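Local coordinates for protein phosphoacetylglucosamine mutase (Aspergillus lentulus, PDB 5O9X) that probably interconverts N-acetylglucosamine 6-phosphate and N-acetylglucosamine 1-phosphate, as a phosphoacetylglucosamine mutase, and here holds glucose 1,6-bisphosphate in its ligand pocket, at residues K8-A13 / L149-A154; Y191-A196 / I229-E234. The protein carries 1 engineered substitution. All blocks are in the same frame, centred on the assembly; numbering follows the deposited sequence.

Contact 1: residues K8-A13 / L149-A154; sequences KAISDA and LTATEA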
loop_
_atom_site.group_PDB
_atom_site.type_symbol
_atom_site.label_atom_id
_atom_site.label_comp_id
_atom_site.label_asym_id
_atom_site.label_seq_id
_atom_site.Cartn_x
_atom_site.Cartn_y
_atom_site.Cartn_z
ATOM N N LYS A 8 -7.028 4.587 36.172
ATOM C CA LYS A 8 -8.440 4.836 36.456
ATOM C C LYS A 8 -9.179 5.389 35.219
ATOM O O LYS A 8 -10.243 4.890 34.869
ATOM C CB LYS A 8 -8.608 5.797 37.659
ATOM C CG LYS A 8 -10.047 6.187 38.011
ATOM C CD LYS A 8 -10.798 5.066 38.738
ATOM C CE LYS A 8 -11.891 5.601 39.650
ATOM N NZ LYS A 8 -12.740 6.630 38.988
ATOM N N ALA A 9 -8.619 6.422 34.587
ATOM C CA ALA A 9 -9.212 6.972 33.374
ATOM C C ALA A 9 -9.303 5.884 32.274
ATOM O O ALA A 9 -10.314 5.848 31.578
ATOM C CB ALA A 9 -8.473 8.221 32.900
ATOM N N ILE A 10 -8.317 4.967 32.194
ATOM C CA ILE A 10 -8.367 3.827 31.216
ATOM C C ILE A 10 -9.612 2.936 31.405
ATOM O O ILE A 10 -10.365 2.707 30.446
ATOM C CB ILE A 10 -7.025 3.076 31.096
ATOM C CG1 ILE A 10 -5.977 3.992 30.476
ATOM C CG2 ILE A 10 -7.133 1.770 30.296
ATOM C CD1 ILE A 10 -4.557 3.475 30.575
ATOM N N SER A 11 -9.889 2.518 32.648
ATOM C CA SER A 11 -11.022 1.644 32.927
ATOM C C SER A 11 -12.349 2.395 32.862
ATOM O O SER A 11 -13.364 1.856 32.401
ATOM C CB SER A 11 -10.833 0.955 34.289
ATOM O OG SER A 11 -10.617 1.942 35.285
ATOM N N ASP A 12 -12.342 3.644 33.318
ATOM C CA ASP A 12 -13.500 4.512 33.189
ATOM C C ASP A 12 -13.960 4.727 31.716
ATOM O O ASP A 12 -15.144 4.640 31.409
ATOM C CB ASP A 12 -13.187 5.856 33.838
ATOM C CG ASP A 12 -13.458 5.863 35.356
ATOM O OD1 ASP A 12 -13.137 4.870 36.069
ATOM O OD2 ASP A 12 -13.987 6.894 35.811
ATOM N N ALA A 13 -13.005 4.998 30.823
ATOM C CA ALA A 13 -13.324 5.282 29.423
ATOM C C ALA A 13 -13.778 3.991 28.708
ATOM O O ALA A 13 -14.774 4.007 27.985
ATOM C CB ALA A 13 -12.127 5.950 28.732
ATOM N N LEU A 149 -6.770 8.183 23.942
ATOM C CA LEU A 149 -5.651 9.088 24.036
ATOM C C LEU A 149 -5.811 10.136 25.155
ATOM O O LEU A 149 -4.825 10.539 25.791
ATOM C CB LEU A 149 -5.360 9.797 22.677
ATOM C CG LEU A 149 -4.929 8.764 21.570
ATOM C CD1 LEU A 149 -5.072 9.402 20.206
ATOM C CD2 LEU A 149 -3.506 8.226 21.806
ATOM N N THR A 150 -7.044 10.524 25.407
ATOM C CA THR A 150 -7.298 11.483 26.466
ATOM C C THR A 150 -7.065 10.758 27.801
ATOM O O THR A 150 -6.447 11.317 28.710
ATOM C CB THR A 150 -8.716 12.038 26.415
ATOM O OG1 THR A 150 -9.623 10.940 26.449
ATOM C CG2 THR A 150 -8.957 12.763 25.179
ATOM N N ALA A 151 -7.507 9.501 27.880
ATOM C CA ALA A 151 -7.338 8.705 29.097
ATOM C C ALA A 151 -5.858 8.514 29.430
ATOM O O ALA A 151 -5.450 8.677 30.572
ATOM C CB ALA A 151 -8.087 7.383 29.002
ATOM N N THR A 152 -5.038 8.250 28.423
ATOM C CA THR A 152 -3.664 7.948 28.666
ATOM C C THR A 152 -2.889 9.243 28.668
ATOM O O THR A 152 -1.699 9.204 28.864
ATOM C CB THR A 152 -3.058 7.002 27.576
ATOM O OG1 THR A 152 -3.182 7.618 26.287
ATOM C CG2 THR A 152 -3.759 5.694 27.540
ATOM N N GLU A 153 -3.558 10.377 28.458
ATOM C CA GLU A 153 -2.933 11.726 28.509
ATOM C C GLU A 153 -1.915 11.960 27.368
ATOM O O GLU A 153 -0.932 12.716 27.502
ATOM C CB GLU A 153 -2.292 12.020 29.907
ATOM C CG GLU A 153 -3.286 11.974 31.057
ATOM C CD GLU A 153 -2.624 12.036 32.448
ATOM O OE1 GLU A 153 -1.400 12.256 32.555
ATOM O OE2 GLU A 153 -3.331 11.802 33.454
ATOM N N ALA A 154 -2.132 11.304 26.230
ATOM C CA ALA A 154 -1.279 11.587 25.098
ATOM C C ALA A 154 -1.656 13.015 24.612
ATOM O O ALA A 154 -2.821 13.438 24.761
ATOM C CB ALA A 154 -1.529 10.534 23.978
#
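A9 and A151 bring two helices together at close quarters, their CA atoms only 5.0 Å apart. The 8-13 segment is a run of helix 4-14 near the N-terminus; 149-154 carries the C-terminal end of helix 138-151 and the turn after it. This is helix-on-helix packing in the alpha/beta/alpha domain I of the phosphoglucomutase/phosphomannomutase family. The second helix finishes in a Schellman motif: E153 has positive phi, and the backbone N of A154 reaches back to L149 O while E153 N bonds to T150 O.

Alanines on both sides fit with so close an approach. The A151 methyl sits against the backbone of the first helix, its CB 3.7 Å from A9 O, and the side chains of A9 and A13, one turn apart, both meet it: A9 CB lies 4.0 Å from A151 CB, and A13 CB is a little farther off. A9 CB in turn rests on the A151 carbonyl oxygen. No hydrogen bond links the segments, so the join is van der Waals packing throughout.

Beside the alanines, I10 has CG1 anti to its carbonyl carbon (chi1 -66°), and the chain beyond it brings CD1 to the T152 methyl. The other branch of T152, OG1, is hydrogen-bonded to T51 OG1 on helix 40-56. Y111 of helix 107-118 touches both I10 and T152, and Y44 OH is hydrogen-bonded to I10 O. The I10 and T152 side chains cross obliquely, with I10 CD1 3.8 Å from T152 CG2.

Contact 2: residues Y191-A196 / I229-E234; sequences YYEKLA and IKYLPE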
loop_
_atom_site.group_PDB
_atom_site.type_symbol
_atom_site.label_atom_id
_atom_site.label_comp_id
_atom_site.label_asym_id
_atom_site.label_seq_id
_atom_site.Cartn_x
_atom_site.Cartn_y
_atom_site.Cartn_z
ATOM N N TYR A 191 2.340 18.698 1.941
ATOM C CA TYR A 191 2.319 17.467 1.053
ATOM C C TYR A 191 2.146 17.837 -0.434
ATOM O O TYR A 191 2.953 17.407 -1.273
ATOM C CB TYR A 191 1.199 16.541 1.532
ATOM C CG TYR A 191 0.902 15.358 0.632
ATOM C CD1 TYR A 191 1.602 14.178 0.811
ATOM C CD2 TYR A 191 -0.071 15.443 -0.413
ATOM C CE1 TYR A 191 1.342 13.072 0.002
ATOM C CE2 TYR A 191 -0.292 14.351 -1.280
ATOM C CZ TYR A 191 0.402 13.192 -1.061
ATOM O OH TYR A 191 0.207 12.092 -1.853
ATOM N N TYR A 192 1.169 18.709 -0.758
ATOM C CA TYR A 192 0.941 19.084 -2.179
ATOM C C TYR A 192 2.135 19.853 -2.751
ATOM O O TYR A 192 2.544 19.610 -3.921
ATOM C CB TYR A 192 -0.304 19.955 -2.376
ATOM C CG TYR A 192 -1.583 19.269 -1.902
ATOM C CD1 TYR A 192 -1.856 17.932 -2.276
ATOM C CD2 TYR A 192 -2.478 19.932 -1.050
ATOM C CE1 TYR A 192 -3.043 17.250 -1.777
ATOM C CE2 TYR A 192 -3.638 19.299 -0.551
ATOM C CZ TYR A 192 -3.904 17.981 -0.913
ATOM O OH TYR A 192 -5.028 17.374 -0.432
ATOM N N GLU A 193 2.692 20.748 -1.919
ATOM C CA GLU A 193 3.845 21.586 -2.319
ATOM C C GLU A 193 5.062 20.709 -2.657
ATOM O O GLU A 193 5.786 20.937 -3.665
ATOM C CB GLU A 193 4.171 22.546 -1.157
ATOM C CG GLU A 193 3.139 23.641 -1.117
ATOM C CD GLU A 193 3.337 24.628 0.036
ATOM O OE1 GLU A 193 4.070 24.293 0.997
ATOM O OE2 GLU A 193 2.762 25.745 -0.056
ATOM N N LYS A 194 5.307 19.713 -1.813
ATOM C CA LYS A 194 6.461 18.812 -2.037
ATOM C C LYS A 194 6.300 17.989 -3.300
ATOM O O LYS A 194 7.247 17.899 -4.121
ATOM C CB LYS A 194 6.657 17.875 -0.851
ATOM C CG LYS A 194 7.994 17.095 -0.887
ATOM C CD LYS A 194 7.918 16.025 0.218
ATOM C CE LYS A 194 9.148 15.106 0.246
ATOM N NZ LYS A 194 10.332 15.887 0.632
ATOM N N LEU A 195 5.131 17.353 -3.451
ATOM C CA LEU A 195 4.859 16.591 -4.686
ATOM C C LEU A 195 4.963 17.493 -5.906
ATOM O O LEU A 195 5.685 17.156 -6.917
ATOM C CB LEU A 195 3.497 15.885 -4.622
ATOM C CG LEU A 195 3.488 14.467 -4.055
ATOM C CD1 LEU A 195 3.724 14.551 -2.574
ATOM C CD2 LEU A 195 2.057 13.930 -4.312
ATOM N N ALA A 196 4.345 18.685 -5.818
ATOM C CA ALA A 196 4.367 19.575 -7.009
ATOM C C ALA A 196 5.777 20.017 -7.387
ATOM O O ALA A 196 6.169 19.974 -8.591
ATOM C CB ALA A 196 3.472 20.766 -6.788
ATOM N N ILE A 229 -3.900 19.142 -7.901
ATOM C CA ILE A 229 -3.775 19.668 -9.275
ATOM C C ILE A 229 -3.616 21.219 -9.283
ATOM O O ILE A 229 -2.859 21.769 -10.088
ATOM C CB ILE A 229 -4.971 19.236 -10.041
ATOM C CG1 ILE A 229 -4.728 17.762 -10.376
ATOM C CG2 ILE A 229 -5.178 20.006 -11.389
ATOM C CD1 ILE A 229 -5.962 17.065 -10.922
ATOM N N LYS A 230 -4.234 21.887 -8.324
ATOM C CA LYS A 230 -4.003 23.358 -8.168
ATOM C C LYS A 230 -2.577 23.722 -7.906
ATOM O O LYS A 230 -2.169 24.813 -8.280
ATOM C CB LYS A 230 -4.795 23.868 -7.010
ATOM C CG LYS A 230 -6.293 23.646 -7.171
ATOM C CD LYS A 230 -6.904 24.234 -5.907
ATOM C CE LYS A 230 -8.391 23.924 -5.820
ATOM N NZ LYS A 230 -8.818 24.398 -4.450
ATOM N N TYR A 231 -1.810 22.854 -7.222
ATOM C CA TYR A 231 -0.380 23.096 -6.994
ATOM C C TYR A 231 0.540 22.740 -8.145
ATOM O O TYR A 231 1.665 23.171 -8.143
ATOM C CB TYR A 231 0.094 22.368 -5.734
ATOM C CG TYR A 231 -0.538 22.912 -4.450
ATOM C CD1 TYR A 231 0.188 23.755 -3.583
ATOM C CD2 TYR A 231 -1.864 22.569 -4.085
ATOM C CE1 TYR A 231 -0.416 24.249 -2.391
ATOM C CE2 TYR A 231 -2.405 23.010 -2.904
ATOM C CZ TYR A 231 -1.693 23.877 -2.074
ATOM O OH TYR A 231 -2.241 24.337 -0.866
ATOM N N LEU A 232 0.084 21.906 -9.106
ATOM C CA LEU A 232 1.040 21.300 -10.073
ATOM C C LEU A 232 1.560 22.347 -11.093
ATOM O O LEU A 232 0.838 23.284 -11.380
ATOM C CB LEU A 232 0.420 20.097 -10.813
ATOM C CG LEU A 232 0.163 18.868 -9.904
ATOM C CD1 LEU A 232 -0.555 17.812 -10.736
ATOM C CD2 LEU A 232 1.484 18.267 -9.410
ATOM N N PRO A 233 2.776 22.161 -11.644
ATOM C CA PRO A 233 3.294 23.193 -12.581
ATOM C C PRO A 233 2.494 23.213 -13.849
ATOM O O PRO A 233 1.830 22.210 -14.188
ATOM C CB PRO A 233 4.759 22.790 -12.821
ATOM C CG PRO A 233 4.820 21.349 -12.447
ATOM C CD PRO A 233 3.779 21.103 -11.380
ATOM N N GLU A 234 2.556 24.332 -14.570
ATOM C CA GLU A 234 1.529 24.681 -15.585
ATOM C C GLU A 234 1.692 24.152 -17.038
ATOM O O GLU A 234 0.656 23.954 -17.774
ATOM C CB GLU A 234 1.355 26.232 -15.608
ATOM C CG GLU A 234 -0.025 26.708 -16.077
ATOM C CD GLU A 234 -1.122 26.600 -15.018
ATOM O OE1 GLU A 234 -1.933 27.555 -14.869
ATOM O OE2 GLU A 234 -1.186 25.553 -14.344
#
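The Y231 ring takes Y192 CB over one of its faces, a CH-pi contact in which Y192 CB stands 3.6 Å from the centroid of the Y231 ring and 18° off the normal. Y192 CB is displaced toward the rim and lies 3.5 Å from Y231 CD2. The two tyrosine rings themselves are neither stacked nor edge-to-face: their planes are 34° apart, and the closest ring-to-ring approach joins Y192 CD2 to Y231 CE2 at 3.6 Å. E193 CG comes in obliquely, on the same side of the Y231 ring plane as Y192 CB, 3.8 Å from both Y231 CD1 and Y231 CE1. The E193 chain runs on extended beyond CG, and its carboxylate plane is turned 76° from the ring, with OE2 hydrogen-bonded to Q189 NE2. Within the first helix, the Y191 ring has L195 CD1 over one face, offset toward the rim, and Y192 CD1 in plane at its edge.

These groups join helix 188-202 to the last, weakly bonded turn of helix 221-231 and the extended chain that follows it, within domain II of the AMG1 phosphoacetylglucosamine mutases. One turn on from Y192, A196 carries the packing on to the chain beyond Y231. A196 CB lies 3.3 Å from Y231 O and also meets Y231 CB, while L232 folds its CD2 methyl back toward the same alanine, 4.0 Å from A196 CA. P233 follows, placing its ring carbon CD near A196 O.

The far end of Y192 is held separately: its OH hydrogen-bonds to E188 OE2 and Q166 NE2, while its side chain also packs on K224, E227 and L228 of helix 221-231.

Overall arrangement
Contact 1 and contact 2 do not touch: their centres lie 40 Å apart, with about 21 Å between nearest atoms. They follow in series along the chain, contact 1 within domain I closing before contact 2 in domain II opens. Alanine methyls dominate the first; the second adds one tyrosine face and the side chains around it. Contact 1 is the more peripheral, its centre 32 Å from that of the chain against 22 Å for contact 2. The pocket that holds glucose 1,6-bisphosphate is made by 18 residues spread between positions 29 and 514, whereas the two contacts are helix packing within individual domains.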